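Local coordinates for protein myosin-17 (Arabidopsis thaliana, PDB 7KFL) that is a plant class XI myosin motor, whose globular tail, the part in this structure, is the cargo-binding domain, at residues V242-F247 against A292-D297; F247-V252 against L378-S383. All coordinates share one frame; numbering follows the deposited sequence.

Interaction 1: residues V242-F247 against A292-D297; sequences VFTQIF and AGSAWD
A295 lays its methyl group over one face of the F247 ring, a CH-pi contact that joins the loop after helix 289-292 to helix 236-260. Followed outward, F247 meets A295 atom by atom. CB lies 3.2 Å from A295 O; CG is 3.6 Å from A295 CB and also near the carbonyl oxygen; CD1 touches the A295 methyl, and CD2 on the other flank comes 3.0 Å from A295 O. CE2 only grazes that oxygen. The methyl stands 3.8 Å from the ring centroid, 20° off the normal and displaced toward the rim. Chi1 of -91°, well off a staggered value, sets CG beside A295. Beyond this loop the ring also meets W283, its plane about 30° from that of the indole, and L222, L280 and C284. An alanine in place of F247 would probably leave the A295 methyl without the ring it lies on and open a gap beside W283 within the helical core. One turn back, T244 packs against the beginning of the loop. Its OG1, anti to the carbonyl carbon, lies 3.6 Å from A292 O but gives its hydrogen bond to R240 O on its own helix; CG2 reaches 3.9 Å from S294 OG. G293 leaves the preceding helix with positive phi, a conformation that favours glycine. A295 N then bonds back to A292 O at 3.2 Å, in the loop that leads on to helix 300-309. This is helix-to-loop packing within the DIL domain of a myosin tail, an interhelical turn seated on the flank of a long helix.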
loop_
_atom_site.group_PDB
_atom_site.type_symbol
_atom_site.label_atom_id
_atom_site.label_comp_id
_atom_site.label_asym_id
_atom_site.label_seq_id
_atom_site.Cartn_x
_atom_site.Cartn_y
_atom_site.Cartn_z
ATOM N N VAL A 242 0.126 0.834 -2.967
ATOM C CA VAL A 242 0.402 -0.267 -1.993
ATOM C C VAL A 242 1.768 -0.016 -1.345
ATOM O O VAL A 242 1.829 0.066 -0.103
ATOM C CB VAL A 242 0.355 -1.664 -2.647
ATOM C CG1 VAL A 242 0.709 -2.764 -1.656
ATOM C CG2 VAL A 242 -0.994 -1.961 -3.279
ATOM N N PHE A 243 2.818 0.112 -2.158
ATOM C CA PHE A 243 4.229 0.179 -1.692
ATOM C C PHE A 243 4.477 1.511 -0.972
ATOM O O PHE A 243 5.194 1.491 0.051
ATOM C CB PHE A 243 5.193 -0.096 -2.850
ATOM C CG PHE A 243 5.256 -1.553 -3.232
ATOM C CD1 PHE A 243 5.749 -2.492 -2.337
ATOM C CD2 PHE A 243 4.804 -1.991 -4.467
ATOM C CE1 PHE A 243 5.794 -3.837 -2.671
ATOM C CE2 PHE A 243 4.854 -3.336 -4.800
ATOM C CZ PHE A 243 5.350 -4.255 -3.903
ATOM N N THR A 244 3.886 2.610 -1.458
ATOM C CA THR A 244 3.940 3.949 -0.806
ATOM C C THR A 244 3.342 3.843 0.602
ATOM O O THR A 244 3.960 4.370 1.540
ATOM C CB THR A 244 3.235 5.023 -1.643
ATOM O OG1 THR A 244 3.846 5.057 -2.933
ATOM C CG2 THR A 244 3.309 6.399 -1.020
ATOM N N GLN A 245 2.197 3.167 0.741
ATOM C CA GLN A 245 1.511 2.943 2.044
ATOM C C GLN A 245 2.339 1.990 2.920
ATOM O O GLN A 245 2.276 2.130 4.154
ATOM C CB GLN A 245 0.092 2.410 1.826
ATOM C CG GLN A 245 -0.867 3.454 1.269
ATOM C CD GLN A 245 -2.316 3.139 1.552
ATOM O OE1 GLN A 245 -2.727 1.980 1.597
ATOM N NE2 GLN A 245 -3.112 4.180 1.740
ATOM N N ILE A 246 3.082 1.059 2.313
ATOM C CA ILE A 246 3.919 0.052 3.037
ATOM C C ILE A 246 5.203 0.721 3.546
ATOM O O ILE A 246 5.620 0.399 4.675
ATOM C CB ILE A 246 4.206 -1.166 2.137
ATOM C CG1 ILE A 246 2.951 -2.018 1.938
ATOM C CG2 ILE A 246 5.362 -1.995 2.681
ATOM C CD1 ILE A 246 2.602 -2.890 3.124
ATOM N N PHE A 247 5.820 1.596 2.746
ATOM C CA PHE A 247 7.043 2.350 3.132
ATOM C C PHE A 247 6.683 3.345 4.244
ATOM O O PHE A 247 7.517 3.554 5.151
ATOM C CB PHE A 247 7.698 3.011 1.915
ATOM C CG PHE A 247 8.739 2.151 1.241
ATOM C CD1 PHE A 247 8.404 0.910 0.719
ATOM C CD2 PHE A 247 10.055 2.576 1.131
ATOM C CE1 PHE A 247 9.359 0.117 0.102
ATOM C CE2 PHE A 247 11.010 1.783 0.512
ATOM C CZ PHE A 247 10.661 0.554 -0.001
ATOM N N ALA A 292 7.213 1.794 -7.724
ATOM C CA ALA A 292 7.647 2.270 -6.388
ATOM C C ALA A 292 6.911 3.564 -6.019
ATOM O O ALA A 292 6.666 3.776 -4.816
ATOM C CB ALA A 292 9.142 2.474 -6.372
ATOM N N GLY A 293 6.588 4.400 -7.012
ATOM C CA GLY A 293 5.927 5.705 -6.817
ATOM C C GLY A 293 6.830 6.668 -6.069
ATOM O O GLY A 293 7.902 7.004 -6.610
ATOM N N SER A 294 6.417 7.086 -4.867
ATOM C CA SER A 294 7.188 7.964 -3.946
ATOM C C SER A 294 7.443 7.225 -2.625
ATOM O O SER A 294 7.470 7.887 -1.568
ATOM C CB SER A 294 6.472 9.273 -3.730
ATOM O OG SER A 294 5.213 9.068 -3.108
ATOM N N ALA A 295 7.637 5.903 -2.694
ATOM C CA ALA A 295 7.889 5.012 -1.536
ATOM C C ALA A 295 9.153 5.464 -0.796
ATOM O O ALA A 295 9.162 5.387 0.443
ATOM C CB ALA A 295 8.007 3.580 -1.995
ATOM N N TRP A 296 10.174 5.917 -1.530
ATOM C CA TRP A 296 11.470 6.383 -0.966
ATOM C C TRP A 296 11.240 7.627 -0.099
ATOM O O TRP A 296 11.816 7.683 1.004
ATOM C CB TRP A 296 12.497 6.634 -2.082
ATOM C CG TRP A 296 13.823 7.128 -1.591
ATOM C CD1 TRP A 296 14.469 8.268 -1.975
ATOM C CD2 TRP A 296 14.663 6.508 -0.599
ATOM N NE1 TRP A 296 15.654 8.397 -1.299
ATOM C CE2 TRP A 296 15.800 7.333 -0.448
ATOM C CE3 TRP A 296 14.571 5.342 0.172
ATOM C CZ2 TRP A 296 16.830 7.023 0.441
ATOM C CZ3 TRP A 296 15.589 5.037 1.049
ATOM C CH2 TRP A 296 16.702 5.869 1.179
ATOM N N ASP A 297 10.409 8.567 -0.566
ATOM C CA ASP A 297 10.137 9.867 0.107
ATOM C C ASP A 297 9.271 9.663 1.360
ATOM O O ASP A 297 9.211 10.592 2.181
ATOM C CB ASP A 297 9.497 10.870 -0.858
ATOM C CG ASP A 297 10.476 11.442 -1.872
ATOM O OD1 ASP A 297 11.679 11.542 -1.540
ATOM O OD2 ASP A 297 10.030 11.783 -2.987
#

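Interaction 2: residues F247-V252 against L378-S383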
loop_
_atom_site.group_PDB
_atom_site.type_symbol
_atom_site.label_atom_id
_atom_site.label_comp_id
_atom_site.label_asym_id
_atom_site.label_seq_id
_atom_site.Cartn_x
_atom_site.Cartn_y
_atom_site.Cartn_z
ATOM N N PHE A 247 5.820 1.596 2.746
ATOM C CA PHE A 247 7.043 2.350 3.132
ATOM C C PHE A 247 6.683 3.345 4.244
ATOM O O PHE A 247 7.517 3.554 5.151
ATOM C CB PHE A 247 7.698 3.011 1.915
ATOM C CG PHE A 247 8.739 2.151 1.241
ATOM C CD1 PHE A 247 8.404 0.910 0.719
ATOM C CD2 PHE A 247 10.055 2.576 1.131
ATOM C CE1 PHE A 247 9.359 0.117 0.102
ATOM C CE2 PHE A 247 11.010 1.783 0.512
ATOM C CZ PHE A 247 10.661 0.554 -0.001
ATOM N N SER A 248 5.476 3.916 4.183
ATOM C CA SER A 248 4.835 4.682 5.287
ATOM C C SER A 248 4.916 3.868 6.586
ATOM O O SER A 248 5.418 4.405 7.589
ATOM C CB SER A 248 3.411 5.051 4.944
ATOM O OG SER A 248 2.568 4.974 6.084
ATOM N N PHE A 249 4.462 2.612 6.553
ATOM C CA PHE A 249 4.484 1.658 7.695
ATOM C C PHE A 249 5.926 1.457 8.183
ATOM O O PHE A 249 6.160 1.519 9.406
ATOM C CB PHE A 249 3.819 0.339 7.288
ATOM C CG PHE A 249 4.024 -0.807 8.245
ATOM C CD1 PHE A 249 3.294 -0.889 9.421
ATOM C CD2 PHE A 249 4.932 -1.814 7.958
ATOM C CE1 PHE A 249 3.476 -1.949 10.295
ATOM C CE2 PHE A 249 5.113 -2.874 8.836
ATOM C CZ PHE A 249 4.384 -2.940 10.001
ATOM N N ILE A 250 6.865 1.222 7.263
ATOM C CA ILE A 250 8.310 1.004 7.581
ATOM C C ILE A 250 8.852 2.257 8.276
ATOM O O ILE A 250 9.488 2.118 9.341
ATOM C CB ILE A 250 9.114 0.643 6.314
ATOM C CG1 ILE A 250 8.836 -0.797 5.876
ATOM C CG2 ILE A 250 10.604 0.888 6.519
ATOM C CD1 ILE A 250 9.279 -1.111 4.466
ATOM N N ASN A 251 8.602 3.429 7.689
ATOM C CA ASN A 251 9.047 4.751 8.204
ATOM C C ASN A 251 8.595 4.917 9.658
ATOM O O ASN A 251 9.397 5.400 10.472
ATOM C CB ASN A 251 8.498 5.900 7.357
ATOM C CG ASN A 251 8.910 7.250 7.897
ATOM O OD1 ASN A 251 10.079 7.619 7.824
ATOM N ND2 ASN A 251 7.960 7.983 8.452
ATOM N N VAL A 252 7.348 4.535 9.946
ATOM C CA VAL A 252 6.683 4.663 11.276
ATOM C C VAL A 252 7.383 3.737 12.276
ATOM O O VAL A 252 7.785 4.225 13.342
ATOM C CB VAL A 252 5.178 4.350 11.161
ATOM C CG1 VAL A 252 4.526 4.091 12.512
ATOM C CG2 VAL A 252 4.447 5.457 10.419
ATOM N N LEU A 378 4.756 8.714 15.034
ATOM C CA LEU A 378 4.150 8.710 13.677
ATOM C C LEU A 378 3.068 7.630 13.610
ATOM O O LEU A 378 3.099 6.686 14.431
ATOM C CB LEU A 378 5.238 8.461 12.628
ATOM C CG LEU A 378 6.385 9.469 12.597
ATOM C CD1 LEU A 378 7.414 9.077 11.550
ATOM C CD2 LEU A 378 5.877 10.875 12.328
ATOM N N ASP A 379 2.141 7.781 12.664
ATOM C CA ASP A 379 1.106 6.770 12.330
ATOM C C ASP A 379 1.180 6.502 10.826
ATOM O O ASP A 379 1.384 7.469 10.063
ATOM C CB ASP A 379 -0.285 7.234 12.764
ATOM C CG ASP A 379 -1.186 6.103 13.228
ATOM O OD1 ASP A 379 -0.909 4.941 12.859
ATOM O OD2 ASP A 379 -2.156 6.392 13.961
ATOM N N ASP A 380 1.038 5.237 10.427
ATOM C CA ASP A 380 1.079 4.801 9.004
ATOM C C ASP A 380 -0.215 5.237 8.308
ATOM O O ASP A 380 -1.148 5.682 9.005
ATOM C CB ASP A 380 1.298 3.288 8.885
ATOM C CG ASP A 380 0.251 2.436 9.587
ATOM O OD1 ASP A 380 -0.937 2.827 9.581
ATOM O OD2 ASP A 380 0.635 1.386 10.139
ATOM N N ASP A 381 -0.256 5.096 6.982
ATOM C CA ASP A 381 -1.445 5.371 6.133
ATOM C C ASP A 381 -2.188 4.051 5.901
ATOM O O ASP A 381 -1.710 3.244 5.079
ATOM C CB ASP A 381 -1.030 6.036 4.818
ATOM C CG ASP A 381 -2.193 6.522 3.974
ATOM O OD1 ASP A 381 -3.332 6.525 4.489
ATOM O OD2 ASP A 381 -1.950 6.898 2.807
ATOM N N SER A 382 -3.298 3.835 6.614
ATOM C CA SER A 382 -4.172 2.638 6.480
ATOM C C SER A 382 -5.463 3.018 5.744
ATOM O O SER A 382 -6.388 2.186 5.711
ATOM C CB SER A 382 -4.458 2.012 7.825
ATOM O OG SER A 382 -5.512 2.692 8.494
ATOM N N SER A 383 -5.508 4.223 5.165
ATOM C CA SER A 383 -6.643 4.745 4.360
ATOM C C SER A 383 -6.645 4.084 2.976
ATOM O O SER A 383 -5.612 3.510 2.598
ATOM C CB SER A 383 -6.568 6.246 4.237
ATOM O OG SER A 383 -5.603 6.626 3.265
#
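The F249 ring meets D380 at its edge: OD2 lies near the ring plane, 3.6 Å from CD1, with the carboxylate turned 39° from the ring. The two side chains run side by side and point the same way. K175 touches the same ring and forms a long, weak ion pair with D380 OD2. The amide of N251 crosses L378 obliquely, its ND2 3.3 Å from CD1, while OD1 accepts a hydrogen bond from I302 N.

S248 supplies the direct polar link: its OG accepts from D381 N at 3.0 Å, with an N-H...O angle of 151°. V252 packs against the extended backbone of residues 378-380. CG1, anti to its backbone N, comes 3.5 Å from L378 O, whereas CG2 lies 3.8 Å from L378 CB and 3.4 Å from D380 N. Past the contact, D381 OD1 accepts from S383 N, which makes an Asx turn in the loop before helix 388-393, and also from S383 OG.

The segment, extended over residues 378-381, thus runs alongside helix 236-260 in roughly the opposite direction, with helix 150-186 meeting F249 through K175 and L182, and H301 of helix 300-309 touching N251 and L378.

Following the chain from the N terminus, helix 236-260 supplies one side of both contacts, first residues 242-247 and then 247-252, with F247 common to the two segments. Interaction 1 closes the shorter loop, of 44 intervening residues, when the chain returns through helices 267-287 and 289-292. Interaction 2 closes a longer one, of 125 residues, after helix 354-369. Their segments alternate, so the loops cross rather than nest. Q245 joins the sites directly: its NE2 bonds to S383 O and, weakly, to D381 OD2. Together they tie an interhelical loop and the extended segment before the C-terminal helix 388-393 to one central helix.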